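6-phosphogluconate dehydrogenase NAD-binding (Dyadobacter fermentans, PDB 4GBJ) probably acts as an NAD(P)-dependent oxidoreductase of the 3-hydroxyisobutyrate dehydrogenase type, with a Rossmann nucleotide-binding domain followed by an all-helical domain. Local coordinates at residues A235-L240 with G276-D281; N229-V234 with W282-L287; A182-M187 with P217-Y222. One frame throughout, in Å; residues are numbered along the deposited sequence.

Contact 1 (A235-L240 with G276-D281); sequences AFRFPL and GRENLD
One carboxylate oxygen of Asp281 takes two consecutive backbone N-H groups from the other segment. Its OD1 accepts from Ala235 N at 2.8 Å and from Phe236 N at 2.9 Å, the second bond nearly straight (167°). CG is anti to the backbone N (chi1 -172°), and chi2 of 68° turns OD1 to these two amides, while OD2 accepts from Gly283 N, two residues further on. Between the backbones a single bridge pairs Arg237 with Asp281, and Phe238 N gives a weak bond to Leu280 O at 3.1 Å.

At the exposed end, Arg237 and Asn279 run side by side. Arg237 NH2 reaches Asn279 OD1 at 2.7 Å, with the acceptor close to the guanidinium plane but the donor well above the plane of the amide carbonyl. Glu278 O sits over the centre of the guanidinium, 3.1 Å from CZ, and also touches Pro239 CD.

The apolar part belongs to Phe238. Arg277 CB lies over the middle of its ring, 4.3 Å from the centroid, as a CH-pi contact; Asp281 O is at the ring edge, and Phe269 of helix 260-274 packs edge-to-face. The guanidinium of Arg277 turns away to a salt bridge with Asp291.

Arg277 to Leu280 form a type I beta turn, held here against the N-terminal end of helix 238-254 in the all-helical C-terminal domain.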
loop_
_atom_site.group_PDB
_atom_site.type_symbol
_atom_site.label_atom_id
_atom_site.label_comp_id
_atom_site.label_asym_id
_atom_site.label_seq_id
_atom_site.Cartn_x
_atom_site.Cartn_y
_atom_site.Cartn_z
ATOM N N ALA B 235 1.311 -12.338 15.636
ATOM C CA ALA B 235 2.107 -11.136 15.921
ATOM C C ALA B 235 1.251 -10.115 16.648
ATOM O O ALA B 235 1.727 -9.503 17.590
ATOM C CB ALA B 235 2.655 -10.532 14.631
ATOM N N PHE B 236 -0.037 -9.938 16.220
ATOM C CA PHE B 236 -1.015 -9.043 16.854
ATOM C C PHE B 236 -2.378 -9.786 16.825
ATOM O O PHE B 236 -2.853 -10.144 15.733
ATOM C CB PHE B 236 -1.028 -7.724 16.043
ATOM C CG PHE B 236 -1.635 -6.513 16.708
ATOM C CD1 PHE B 236 -1.114 -6.023 17.900
ATOM C CD2 PHE B 236 -2.660 -5.796 16.086
ATOM C CE1 PHE B 236 -1.653 -4.886 18.499
ATOM C CE2 PHE B 236 -3.180 -4.641 16.675
ATOM C CZ PHE B 236 -2.672 -4.196 17.879
ATOM N N ARG B 237 -2.986 -10.064 17.989
ATOM C CA ARG B 237 -4.204 -10.886 18.039
ATOM C C ARG B 237 -5.364 -10.236 17.325
ATOM O O ARG B 237 -5.510 -9.028 17.369
ATOM C CB ARG B 237 -4.604 -11.280 19.475
ATOM C CG ARG B 237 -5.242 -12.655 19.494
ATOM C CD ARG B 237 -5.137 -13.344 20.844
ATOM N NE ARG B 237 -6.205 -14.341 20.994
ATOM C CZ ARG B 237 -7.473 -14.069 21.296
ATOM N NH1 ARG B 237 -7.856 -12.824 21.531
ATOM N NH2 ARG B 237 -8.361 -15.046 21.395
ATOM N N PHE B 238 -6.181 -11.047 16.649
ATOM C CA PHE B 238 -7.256 -10.583 15.740
ATOM C C PHE B 238 -8.198 -9.549 16.354
ATOM O O PHE B 238 -8.418 -8.490 15.740
ATOM C CB PHE B 238 -8.045 -11.785 15.195
ATOM C CG PHE B 238 -8.972 -11.555 14.051
ATOM C CD1 PHE B 238 -8.502 -11.612 12.744
ATOM C CD2 PHE B 238 -10.350 -11.463 14.255
ATOM C CE1 PHE B 238 -9.359 -11.409 11.666
ATOM C CE2 PHE B 238 -11.221 -11.307 13.177
ATOM C CZ PHE B 238 -10.716 -11.264 11.878
ATOM N N PRO B 239 -8.735 -9.772 17.548
ATOM C CA PRO B 239 -9.653 -8.778 18.119
ATOM C C PRO B 239 -8.991 -7.406 18.287
ATOM O O PRO B 239 -9.697 -6.398 18.263
ATOM C CB PRO B 239 -10.060 -9.379 19.469
ATOM C CG PRO B 239 -9.769 -10.827 19.342
ATOM C CD PRO B 239 -8.564 -10.923 18.459
ATOM N N LEU B 240 -7.648 -7.360 18.415
ATOM C CA LEU B 240 -6.960 -6.078 18.567
ATOM C C LEU B 240 -7.023 -5.241 17.265
ATOM O O LEU B 240 -6.996 -4.032 17.344
ATOM C CB LEU B 240 -5.510 -6.272 19.055
ATOM C CG LEU B 240 -5.414 -6.964 20.391
ATOM C CD1 LEU B 240 -3.972 -7.234 20.761
ATOM C CD2 LEU B 240 -6.130 -6.186 21.502
ATOM N N GLY B 276 -14.961 -17.465 14.115
ATOM C CA GLY B 276 -14.088 -18.117 15.079
ATOM C C GLY B 276 -12.611 -17.872 14.820
ATOM O O GLY B 276 -11.774 -18.670 15.233
ATOM N N ARG B 277 -12.281 -16.699 14.284
ATOM C CA ARG B 277 -10.908 -16.331 13.965
ATOM C C ARG B 277 -10.220 -15.489 15.029
ATOM O O ARG B 277 -9.126 -14.990 14.783
ATOM C CB ARG B 277 -10.903 -15.568 12.619
ATOM C CG ARG B 277 -11.337 -16.503 11.511
ATOM C CD ARG B 277 -11.215 -15.888 10.166
ATOM N NE ARG B 277 -11.690 -16.847 9.155
ATOM C CZ ARG B 277 -12.370 -16.536 8.056
ATOM N NH1 ARG B 277 -12.653 -15.271 7.776
ATOM N NH2 ARG B 277 -12.783 -17.492 7.232
ATOM N N GLU B 278 -10.791 -15.403 16.241
ATOM C CA GLU B 278 -10.213 -14.610 17.335
ATOM C C GLU B 278 -8.752 -14.983 17.691
ATOM O O GLU B 278 -8.090 -14.146 18.281
ATOM C CB GLU B 278 -11.058 -14.692 18.610
ATOM C CG GLU B 278 -11.231 -16.081 19.199
ATOM C CD GLU B 278 -12.353 -16.924 18.615
ATOM O OE1 GLU B 278 -12.984 -16.507 17.616
ATOM O OE2 GLU B 278 -12.556 -18.044 19.123
ATOM N N ASN B 279 -8.275 -16.236 17.435
ATOM C CA ASN B 279 -6.915 -16.627 17.805
ATOM C C ASN B 279 -5.935 -16.476 16.649
ATOM O O ASN B 279 -4.766 -16.796 16.819
ATOM C CB ASN B 279 -6.889 -18.059 18.337
ATOM C CG ASN B 279 -7.766 -18.186 19.526
ATOM O OD1 ASN B 279 -7.633 -17.432 20.471
ATOM N ND2 ASN B 279 -8.737 -19.070 19.478
ATOM N N LEU B 280 -6.362 -15.974 15.498
ATOM C CA LEU B 280 -5.432 -15.796 14.399
ATOM C C LEU B 280 -4.767 -14.431 14.491
ATOM O O LEU B 280 -5.203 -13.611 15.259
ATOM C CB LEU B 280 -6.179 -15.926 13.066
ATOM C CG LEU B 280 -6.893 -17.293 12.837
ATOM C CD1 LEU B 280 -7.506 -17.331 11.444
ATOM C CD2 LEU B 280 -5.938 -18.470 12.972
ATOM N N ASP B 281 -3.738 -14.176 13.671
ATOM C CA ASP B 281 -3.133 -12.867 13.562
ATOM C C ASP B 281 -4.141 -11.888 12.941
ATOM O O ASP B 281 -4.969 -12.286 12.113
ATOM C CB ASP B 281 -1.869 -12.964 12.692
ATOM C CG ASP B 281 -1.093 -11.700 12.677
ATOM O OD1 ASP B 281 -0.520 -11.349 13.749
ATOM O OD2 ASP B 281 -1.110 -11.001 11.618
#

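Contact 2 (N229-V234 with W282-L287); sequences NTYEPV and WGALAL
Tyr231 carries its CG anti to the carbonyl carbon (chi1 -58°), and chi2 of -74° turns the ring so that one face lies on the backbone of Ala284. In Leu287 the CG is likewise anti to the carbonyl carbon, which brings it up to the far part of the same ring. The partner of the tyrosine is a 3-10 segment, 282-286, in the loop that leads to helix 288-292 of the helical C-terminal domain; its i to i+3 bonds include Ala286 N to Gly283 O.

Ala284 CA sits over the ring centre, 3.5 Å from the centroid and 11° off the normal, in a close CH-pi contact. Its CB touches Tyr231 CG at 3.6 Å, and its N lies over the same face at CD1. Gly283, which has no side chain, lets the ring settle close to the chain: Tyr231 CE1 comes within 3.2 Å of Gly283 O.

Beyond the ring centre, Leu287 runs alongside the tyrosine in the reverse sense, with its CG 3.5 Å from Tyr231 CE2. Ala286 CB meets the hydroxyl. No hydrogen bond links the two segments here; around them, Leu225 and Val226 of helix 217-228 also pack on Tyr231.

The phenol oxygen is fixed by its own segment. Tyr231 OH donates to Asn229 OD1 at 2.8 Å, on a lone pair in the carbonyl plane, and Leu287 CD2 lies against that same OD1, 3.4 Å away.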
loop_
_atom_site.group_PDB
_atom_site.type_symbol
_atom_site.label_atom_id
_atom_site.label_comp_id
_atom_site.label_asym_id
_atom_site.label_seq_id
_atom_site.Cartn_x
_atom_site.Cartn_y
_atom_site.Cartn_z
ATOM N N ASN B 229 -2.028 -17.258 3.112
ATOM C CA ASN B 229 -3.305 -17.251 3.815
ATOM C C ASN B 229 -3.138 -18.013 5.117
ATOM O O ASN B 229 -4.059 -18.666 5.547
ATOM C CB ASN B 229 -4.435 -17.839 2.941
ATOM C CG ASN B 229 -5.468 -16.886 2.419
ATOM O OD1 ASN B 229 -5.611 -15.718 2.834
ATOM N ND2 ASN B 229 -6.304 -17.437 1.566
ATOM N N THR B 230 -1.928 -17.978 5.698
ATOM C CA THR B 230 -1.634 -18.588 6.989
ATOM C C THR B 230 -1.402 -17.379 7.884
ATOM O O THR B 230 -0.588 -16.493 7.543
ATOM C CB THR B 230 -0.490 -19.584 6.957
ATOM O OG1 THR B 230 0.744 -18.890 6.703
ATOM C CG2 THR B 230 -0.740 -20.713 5.959
ATOM N N TYR B 231 -2.205 -17.310 8.945
ATOM C CA TYR B 231 -2.215 -16.228 9.898
ATOM C C TYR B 231 -1.894 -16.767 11.294
ATOM O O TYR B 231 -2.531 -16.401 12.284
ATOM C CB TYR B 231 -3.582 -15.552 9.810
ATOM C CG TYR B 231 -3.854 -15.067 8.410
ATOM C CD1 TYR B 231 -3.216 -13.948 7.909
ATOM C CD2 TYR B 231 -4.692 -15.778 7.553
ATOM C CE1 TYR B 231 -3.464 -13.489 6.620
ATOM C CE2 TYR B 231 -4.953 -15.325 6.271
ATOM C CZ TYR B 231 -4.291 -14.213 5.784
ATOM O OH TYR B 231 -4.520 -13.777 4.510
ATOM N N GLU B 232 -0.908 -17.704 11.323
ATOM C CA GLU B 232 -0.288 -18.324 12.495
ATOM C C GLU B 232 1.244 -18.386 12.197
ATOM O O GLU B 232 1.600 -18.669 11.054
ATOM C CB GLU B 232 -0.887 -19.722 12.750
ATOM C CG GLU B 232 -2.411 -19.698 12.845
ATOM C CD GLU B 232 -3.089 -21.049 12.864
ATOM O OE1 GLU B 232 -3.481 -21.527 11.775
ATOM O OE2 GLU B 232 -3.298 -21.591 13.973
ATOM N N PRO B 233 2.162 -18.005 13.102
ATOM C CA PRO B 233 1.947 -17.568 14.483
ATOM C C PRO B 233 1.422 -16.144 14.554
ATOM O O PRO B 233 1.423 -15.398 13.588
ATOM C CB PRO B 233 3.346 -17.709 15.109
ATOM C CG PRO B 233 4.267 -17.419 13.976
ATOM C CD PRO B 233 3.603 -18.034 12.772
ATOM N N VAL B 234 0.952 -15.786 15.715
ATOM C CA VAL B 234 0.311 -14.510 15.955
ATOM C C VAL B 234 1.310 -13.458 16.355
ATOM O O VAL B 234 2.045 -13.661 17.312
ATOM C CB VAL B 234 -0.779 -14.688 17.030
ATOM C CG1 VAL B 234 -1.479 -13.368 17.345
ATOM C CG2 VAL B 234 -1.783 -15.738 16.579
ATOM N N TRP B 282 -3.985 -10.604 13.227
ATOM C CA TRP B 282 -4.868 -9.565 12.691
ATOM C C TRP B 282 -4.812 -9.511 11.164
ATOM O O TRP B 282 -5.791 -9.113 10.571
ATOM C CB TRP B 282 -4.566 -8.198 13.299
ATOM C CG TRP B 282 -3.392 -7.504 12.689
ATOM C CD1 TRP B 282 -2.094 -7.928 12.677
ATOM C CD2 TRP B 282 -3.386 -6.171 12.166
ATOM N NE1 TRP B 282 -1.293 -6.964 12.119
ATOM C CE2 TRP B 282 -2.054 -5.870 11.809
ATOM C CE3 TRP B 282 -4.380 -5.204 11.953
ATOM C CZ2 TRP B 282 -1.686 -4.640 11.241
ATOM C CZ3 TRP B 282 -4.028 -4.008 11.348
ATOM C CH2 TRP B 282 -2.694 -3.751 10.966
ATOM N N GLY B 283 -3.732 -10.005 10.549
ATOM C CA GLY B 283 -3.628 -10.152 9.105
ATOM C C GLY B 283 -4.744 -10.982 8.500
ATOM O O GLY B 283 -5.050 -10.851 7.311
ATOM N N ALA B 284 -5.379 -11.868 9.314
ATOM C CA ALA B 284 -6.471 -12.715 8.834
ATOM C C ALA B 284 -7.684 -11.924 8.414
ATOM O O ALA B 284 -8.597 -12.511 7.872
ATOM C CB ALA B 284 -6.849 -13.738 9.903
ATOM N N LEU B 285 -7.701 -10.578 8.549
ATOM C CA LEU B 285 -8.810 -9.794 7.995
ATOM C C LEU B 285 -8.881 -10.086 6.472
ATOM O O LEU B 285 -9.971 -10.038 5.863
ATOM C CB LEU B 285 -8.647 -8.279 8.278
ATOM C CG LEU B 285 -7.554 -7.551 7.471
ATOM C CD1 LEU B 285 -8.067 -7.033 6.136
ATOM C CD2 LEU B 285 -6.953 -6.418 8.281
ATOM N N ALA B 286 -7.706 -10.380 5.856
ATOM C CA ALA B 286 -7.601 -10.654 4.420
ATOM C C ALA B 286 -8.344 -11.940 3.967
ATOM O O ALA B 286 -8.581 -12.087 2.759
ATOM C CB ALA B 286 -6.143 -10.709 3.992
ATOM N N LEU B 287 -8.718 -12.844 4.916
ATOM C CA LEU B 287 -9.520 -14.029 4.628
ATOM C C LEU B 287 -10.915 -13.706 4.222
ATOM O O LEU B 287 -11.530 -14.561 3.601
ATOM C CB LEU B 287 -9.588 -15.020 5.813
ATOM C CG LEU B 287 -8.412 -15.927 5.992
ATOM C CD1 LEU B 287 -8.610 -16.826 7.199
ATOM C CD2 LEU B 287 -8.215 -16.841 4.750
#

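Contact 3 (A182-M187 with P217-Y222); sequences ACSLEM and PIFQNY
Ser184 meets the far end of the Phe219 ring, and this is the tight part of the helix pair. Ser184 OG comes to 3.2 Å from Phe219 CZ, and Ser184 CB lies 3.6 Å from both Phe219 CE1 and CZ. The hydroxyl is not lost in this apolar setting: OG, anti to the carbonyl carbon (chi1 -57°), bonds back to Met180 O one turn earlier in its own helix.

Away from this point the touch is looser. Met187, a selenomethionine, brings SE to the edge of the Phe219 ring near its plane, 4.3 Å from CE1. Ile218 CG2 approaches Ser184 CB at 4.2 Å. Leu185 crosses Tyr222 obliquely, its CD2 3.8 Å from Tyr222 CB and within reach of CD1. No hydrogen bond spans the segments. There is no solvent side among the touching residues, all of which are buried; the exposed positions, Pro217 and Asn221, belong to helix 217-228 and take no part.

The segment axes come no closer than 10.2 Å, at a signed crossing angle of -51°. Helix 169-197, which also bears Lys174, the predicted active-site residue, packs on helix 260-274 through Ala182, Cys183 and Glu186. The second subunit adds to the burial, with its Phe214 against Ser184 and its Cys183 against Met187, while helix 202-211 touches Phe219 through Thr210.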
loop_
_atom_site.group_PDB
_atom_site.type_symbol
_atom_site.label_atom_id
_atom_site.label_comp_id
_atom_site.label_asym_id
_atom_site.label_seq_id
_atom_site.Cartn_x
_atom_site.Cartn_y
_atom_site.Cartn_z
ATOM N N ALA B 182 -3.848 -1.963 7.354
ATOM C CA ALA B 182 -5.081 -2.758 7.242
ATOM C C ALA B 182 -5.643 -2.675 5.821
ATOM O O ALA B 182 -6.082 -3.711 5.281
ATOM C CB ALA B 182 -6.121 -2.301 8.257
ATOM N N CYS B 183 -5.607 -1.490 5.199
ATOM C CA CYS B 183 -6.010 -1.348 3.786
ATOM C C CYS B 183 -5.107 -2.163 2.863
ATOM O O CYS B 183 -5.580 -2.711 1.882
ATOM C CB CYS B 183 -6.005 0.110 3.353
ATOM S SG CYS B 183 -7.282 1.111 4.109
ATOM N N SER B 184 -3.821 -2.210 3.153
ATOM C CA SER B 184 -2.849 -2.968 2.334
ATOM C C SER B 184 -3.174 -4.422 2.399
ATOM O O SER B 184 -3.160 -5.101 1.384
ATOM C CB SER B 184 -1.422 -2.676 2.806
ATOM O OG SER B 184 -1.244 -1.267 2.731
ATOM N N LEU B 185 -3.494 -4.916 3.598
ATOM C CA LEU B 185 -3.918 -6.300 3.758
ATOM C C LEU B 185 -5.188 -6.615 2.964
ATOM O O LEU B 185 -5.282 -7.648 2.312
ATOM C CB LEU B 185 -4.198 -6.602 5.220
ATOM C CG LEU B 185 -2.933 -6.842 6.088
ATOM C CD1 LEU B 185 -3.280 -6.621 7.584
ATOM C CD2 LEU B 185 -2.388 -8.228 5.861
ATOM N N GLU B 186 -6.174 -5.727 3.051
ATOM C CA GLU B 186 -7.430 -5.926 2.365
ATOM C C GLU B 186 -7.256 -5.890 0.832
ATOM O O GLU B 186 -7.817 -6.741 0.155
ATOM C CB GLU B 186 -8.473 -4.889 2.835
ATOM C CG GLU B 186 -9.732 -4.892 2.004
ATOM C CD GLU B 186 -10.551 -6.148 2.079
ATOM O OE1 GLU B 186 -11.405 -6.330 1.187
ATOM O OE2 GLU B 186 -10.468 -6.861 3.106
HETATM N N MSE B 187 -6.543 -4.918 0.272
HETATM C CA MSE B 187 -6.435 -4.838 -1.187
HETATM C C MSE B 187 -5.665 -6.069 -1.728
HETATM O O MSE B 187 -5.980 -6.551 -2.802
HETATM C CB MSE B 187 -5.792 -3.525 -1.650
HETATM C CG MSE B 187 -4.259 -3.398 -1.313
HETATM SE SE MSE B 187 -3.536 -1.697 -1.915
HETATM C CE MSE B 187 -4.049 -0.509 -0.520
ATOM N N PRO B 217 8.409 -2.405 3.025
ATOM C CA PRO B 217 8.384 -3.515 4.001
ATOM C C PRO B 217 7.003 -4.004 4.401
ATOM O O PRO B 217 6.840 -5.221 4.541
ATOM C CB PRO B 217 9.165 -2.957 5.197
ATOM C CG PRO B 217 9.257 -1.444 4.949
ATOM C CD PRO B 217 9.328 -1.335 3.472
ATOM N N ILE B 218 6.000 -3.100 4.491
ATOM C CA ILE B 218 4.617 -3.467 4.828
ATOM C C ILE B 218 4.081 -4.540 3.829
ATOM O O ILE B 218 3.665 -5.604 4.250
ATOM C CB ILE B 218 3.665 -2.205 4.885
ATOM C CG1 ILE B 218 3.998 -1.256 6.075
ATOM C CG2 ILE B 218 2.166 -2.592 4.947
ATOM C CD1 ILE B 218 4.106 -1.912 7.437
ATOM N N PHE B 219 4.200 -4.304 2.535
ATOM C CA PHE B 219 3.679 -5.218 1.504
ATOM C C PHE B 219 4.444 -6.503 1.368
ATOM O O PHE B 219 3.831 -7.504 1.028
ATOM C CB PHE B 219 3.615 -4.536 0.121
ATOM C CG PHE B 219 2.566 -3.474 0.114
ATOM C CD1 PHE B 219 1.284 -3.753 -0.299
ATOM C CD2 PHE B 219 2.869 -2.180 0.483
ATOM C CE1 PHE B 219 0.303 -2.770 -0.303
ATOM C CE2 PHE B 219 1.874 -1.197 0.512
ATOM C CZ PHE B 219 0.597 -1.504 0.122
ATOM N N GLN B 220 5.734 -6.503 1.603
ATOM C CA GLN B 220 6.537 -7.714 1.479
ATOM C C GLN B 220 6.322 -8.638 2.710
ATOM O O GLN B 220 6.178 -9.861 2.546
ATOM C CB GLN B 220 8.020 -7.338 1.284
ATOM C CG GLN B 220 8.217 -6.596 -0.077
ATOM C CD GLN B 220 9.663 -6.383 -0.533
ATOM O OE1 GLN B 220 10.043 -6.664 -1.708
ATOM N NE2 GLN B 220 10.459 -5.757 0.322
ATOM N N ASN B 221 6.266 -8.047 3.913
ATOM C CA ASN B 221 6.023 -8.807 5.141
ATOM C C ASN B 221 4.571 -9.244 5.250
ATOM O O ASN B 221 4.303 -10.426 5.436
ATOM C CB ASN B 221 6.381 -7.975 6.375
ATOM C CG ASN B 221 7.837 -7.551 6.509
ATOM O OD1 ASN B 221 8.143 -6.579 7.208
ATOM N ND2 ASN B 221 8.796 -8.276 5.930
ATOM N N TYR B 222 3.637 -8.317 5.067
ATOM C CA TYR B 222 2.235 -8.681 5.167
ATOM C C TYR B 222 1.766 -9.446 3.911
ATOM O O TYR B 222 0.928 -10.313 4.049
ATOM C CB TYR B 222 1.350 -7.471 5.477
ATOM C CG TYR B 222 1.478 -6.990 6.913
ATOM C CD1 TYR B 222 0.885 -7.688 7.957
ATOM C CD2 TYR B 222 2.257 -5.885 7.233
ATOM C CE1 TYR B 222 1.002 -7.257 9.273
ATOM C CE2 TYR B 222 2.358 -5.425 8.545
ATOM C CZ TYR B 222 1.699 -6.095 9.560
ATOM O OH TYR B 222 1.822 -5.669 10.866
#

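How the contacts relate
All three contacts lie in the helical C-terminal part of the chain, but at different depths. Contact 1 is a surface contact, rich in polar bonds to backbone and charged groups; contacts 2 and 3 are buried and have no hydrogen bond between their segments. Contact 1 nests inside the loop closed by contact 2, and the two are continuous: Phe236 O probably bonds Trp282 N, and Asp281 N probably bonds Tyr231 O. Contact 2 rests a 3-10 segment on a tyrosine ring, whereas contact 3 joins two full helices near the second subunit. Leu285 packs on Leu185 to join contacts 2 and 3; contacts 1 and 3 do not touch.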